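Local atomic coordinates of diaminopimelate decarboxylase (PDB entry 2P3E), a protein that probably catalyses the pyridoxal-phosphate-dependent decarboxylation of meso-diaminopimelate to L-lysine, the last step of lysine biosynthesis, as a homodimer. Residues Leu316-Pro319 with Ser320-Ala324. Residues are numbered along the deposited sequence; the frame is centred on the assembly and turned at random.
Sequences LIRP and SIYNA
Ile317 and Ile321, one helical turn apart, illustrate how a very short helix is built from backbone bonds, apolar side chains and a terminating turn. Three bonds follow the i to i+4 pattern. Ile321 N donates to Ile317 O at 3.1 Å. Tyr322 N donates to Arg318 O at 2.9 Å, and a weak bond runs from Asn323 N to Pro319 O. At the C-terminal end the chain leaves the helix at Asn323 with positive phi, and Ala324 N reaches back to Arg318 O in a weak 3.4 Å bond, so this one carbonyl takes both the Tyr322 and the Ala324 N-H. A water bridges Leu316 O and Ser320 N at the other end.

Among the apolar contacts, Ile321 CG2 packs on Ile317 CG1 at 3.7 Å, while CD1 of Ile321 meets CG2 of Ile317. With chi1 at 69°, CG1 of Ile321 sits between its backbone N and carbonyl carbon, 3.4 Å from Ile317 O, and lies over the centre of one face of the Tyr322 ring, 3.7 Å above its plane. Shortened to an alanine, Ile321 would lose CG1, CG2 and CD1, which is likely to take this cover from the ring face and open a gap against Ile317 CG1 and CG2 and at the dimer packing of Ile321. Ala324 CB lies over one face of the Arg318 guanidinium, 3.6 Å from Arg318 NH1.

Arg318 and Tyr322 are probable substrate ligands, so the helix probably presents two substrate-binding side chains one turn apart; Arg282 and Tyr377 lie beside Arg318. Helix 318-322 follows strand 304-309 and precedes strand 328-330 of the mixed sheet, with Ser320 OG hydrogen-bonded to Gly351 O. At the dimer interface Ile317 and Ile321 pack on their counterparts in the second subunit, and Tyr322 packs on Glu349 of that subunit.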
ATOM      1  N   LEU B 316       5.174  -4.513   5.097  1.00 13.83           N
ATOM      2  CA  LEU B 316       6.246  -3.518   5.061  1.00 13.71           C
ATOM      3  C   LEU B 316       6.608  -3.320   3.614  1.00 13.95           C
ATOM      4  O   LEU B 316       7.175  -4.216   2.974  1.00 13.36           O
ATOM      5  CB  LEU B 316       7.482  -3.993   5.856  1.00 13.49           C
ATOM      6  CG  LEU B 316       8.738  -3.092   5.851  1.00 14.03           C
ATOM      7  CD1 LEU B 316       8.464  -1.683   6.369  1.00 12.16           C
ATOM      8  CD2 LEU B 316       9.886  -3.733   6.652  1.00 13.07           C
ATOM      9  N   ILE B 317       6.256  -2.152   3.090  1.00 13.61           N
ATOM     10  CA  ILE B 317       6.334  -1.926   1.647  1.00 14.91           C
ATOM     11  C   ILE B 317       7.670  -1.319   1.194  1.00 14.68           C
ATOM     12  O   ILE B 317       7.962  -1.288   0.006  1.00 15.19           O
ATOM     13  CB  ILE B 317       5.142  -1.038   1.186  1.00 14.70           C
ATOM     14  CG1 ILE B 317       4.823  -1.273  -0.306  1.00 15.84           C
ATOM     15  CG2 ILE B 317       5.396   0.444   1.551  1.00 14.73           C
ATOM     16  CD1 ILE B 317       3.441  -0.658  -0.738  1.00 17.38           C
ATOM     17  N   ARG B 318       8.473  -0.822   2.139  1.00 15.12           N
ATOM     18  CA  ARG B 318       9.639   0.004   1.785  1.00 15.32           C
ATOM     19  C   ARG B 318      10.667  -0.722   0.873  1.00 15.28           C
ATOM     20  O   ARG B 318      11.119  -0.125  -0.114  1.00 15.15           O
ATOM     21  CB  ARG B 318      10.295   0.603   3.039  1.00 15.57           C
ATOM     22  CG  ARG B 318       9.334   1.479   3.886  1.00 16.57           C
ATOM     23  CD  ARG B 318      10.070   2.233   4.998  1.00 15.58           C
ATOM     24  NE  ARG B 318      10.897   3.307   4.452  1.00 18.00           N
ATOM     25  CZ  ARG B 318      12.229   3.292   4.395  1.00 19.07           C
ATOM     26  NH1 ARG B 318      12.924   2.261   4.863  1.00 17.51           N
ATOM     27  NH2 ARG B 318      12.873   4.327   3.879  1.00 19.75           N
ATOM     28  N   PRO B 319      11.063  -1.982   1.206  1.00 15.72           N
ATOM     29  CA  PRO B 319      11.985  -2.696   0.299  1.00 16.23           C
ATOM     30  C   PRO B 319      11.445  -2.786  -1.139  1.00 17.05           C
ATOM     31  O   PRO B 319      12.153  -2.419  -2.078  1.00 17.55           O
ATOM     32  CB  PRO B 319      12.093  -4.083   0.933  1.00 15.73           C
ATOM     33  CG  PRO B 319      11.882  -3.810   2.404  1.00 15.85           C
ATOM     34  CD  PRO B 319      10.781  -2.793   2.410  1.00 16.14           C
ATOM     35  N   SER B 320      10.193  -3.208  -1.283  1.00 17.25           N
ATOM     36  CA  SER B 320       9.564  -3.408  -2.593  1.00 18.86           C
ATOM     37  C   SER B 320       9.518  -2.141  -3.441  1.00 19.09           C
ATOM     38  O   SER B 320       9.924  -2.155  -4.608  1.00 19.15           O
ATOM     39  CB  SER B 320       8.138  -3.949  -2.422  1.00 18.79           C
ATOM     40  OG  SER B 320       7.542  -4.186  -3.692  1.00 22.34           O
ATOM     41  N   ILE B 321       9.042  -1.041  -2.859  1.00 19.09           N
ATOM     42  CA  ILE B 321       8.802   0.161  -3.656  1.00 19.91           C
ATOM     43  C   ILE B 321       9.946   1.168  -3.694  1.00 20.49           C
ATOM     44  O   ILE B 321       9.993   2.002  -4.612  1.00 20.17           O
ATOM     45  CB  ILE B 321       7.436   0.856  -3.315  1.00 19.66           C
ATOM     46  CG1 ILE B 321       7.472   1.484  -1.920  1.00 18.71           C
ATOM     47  CG2 ILE B 321       6.278  -0.149  -3.497  1.00 19.75           C
ATOM     48  CD1 ILE B 321       6.272   2.384  -1.602  1.00 19.91           C
ATOM     49  N   TYR B 322      10.870   1.077  -2.731  1.00 20.72           N
ATOM     50  CA  TYR B 322      12.016   1.992  -2.676  1.00 21.53           C
ATOM     51  C   TYR B 322      13.382   1.305  -2.833  1.00 21.80           C
ATOM     52  O   TYR B 322      14.409   1.990  -2.888  1.00 22.33           O
ATOM     53  CB  TYR B 322      12.011   2.829  -1.380  1.00 21.80           C
ATOM     54  CG  TYR B 322      10.734   3.594  -1.065  1.00 22.33           C
ATOM     55  CD1 TYR B 322      10.173   4.489  -1.985  1.00 25.75           C
ATOM     56  CD2 TYR B 322      10.115   3.455   0.170  1.00 23.51           C
ATOM     57  CE1 TYR B 322       9.001   5.200  -1.685  1.00 24.31           C
ATOM     58  CE2 TYR B 322       8.965   4.149   0.483  1.00 23.38           C
ATOM     59  CZ  TYR B 322       8.403   5.024  -0.447  1.00 24.63           C
ATOM     60  OH  TYR B 322       7.254   5.729  -0.121  1.00 23.77           O
ATOM     61  N   ASN B 323      13.386  -0.026  -2.912  1.00 21.39           N
ATOM     62  CA  ASN B 323      14.595  -0.864  -2.739  1.00 21.68           C
ATOM     63  C   ASN B 323      15.307  -0.512  -1.439  1.00 20.95           C
ATOM     64  O   ASN B 323      16.539  -0.539  -1.349  1.00 21.50           O
ATOM     65  CB  ASN B 323      15.543  -0.797  -3.965  1.00 22.58           C
ATOM     66  CG  ASN B 323      16.696  -1.829  -3.899  1.00 24.27           C
ATOM     67  OD1 ASN B 323      16.584  -2.908  -3.294  1.00 27.31           O
ATOM     68  ND2 ASN B 323      17.809  -1.488  -4.532  1.00 26.99           N
ATOM     69  N   ALA B 324      14.505  -0.188  -0.426  1.00 19.36           N
ATOM     70  CA  ALA B 324      15.001   0.247   0.863  1.00 18.34           C
ATOM     71  C   ALA B 324      15.679  -0.893   1.590  1.00 17.44           C
ATOM     72  O   ALA B 324      15.246  -2.054   1.496  1.00 17.82           O
ATOM     73  CB  ALA B 324      13.846   0.814   1.721  1.00 18.43           C
TER
HETATM   74  O   HOH W   1       8.492  -4.719   0.645  1.00 13.57           O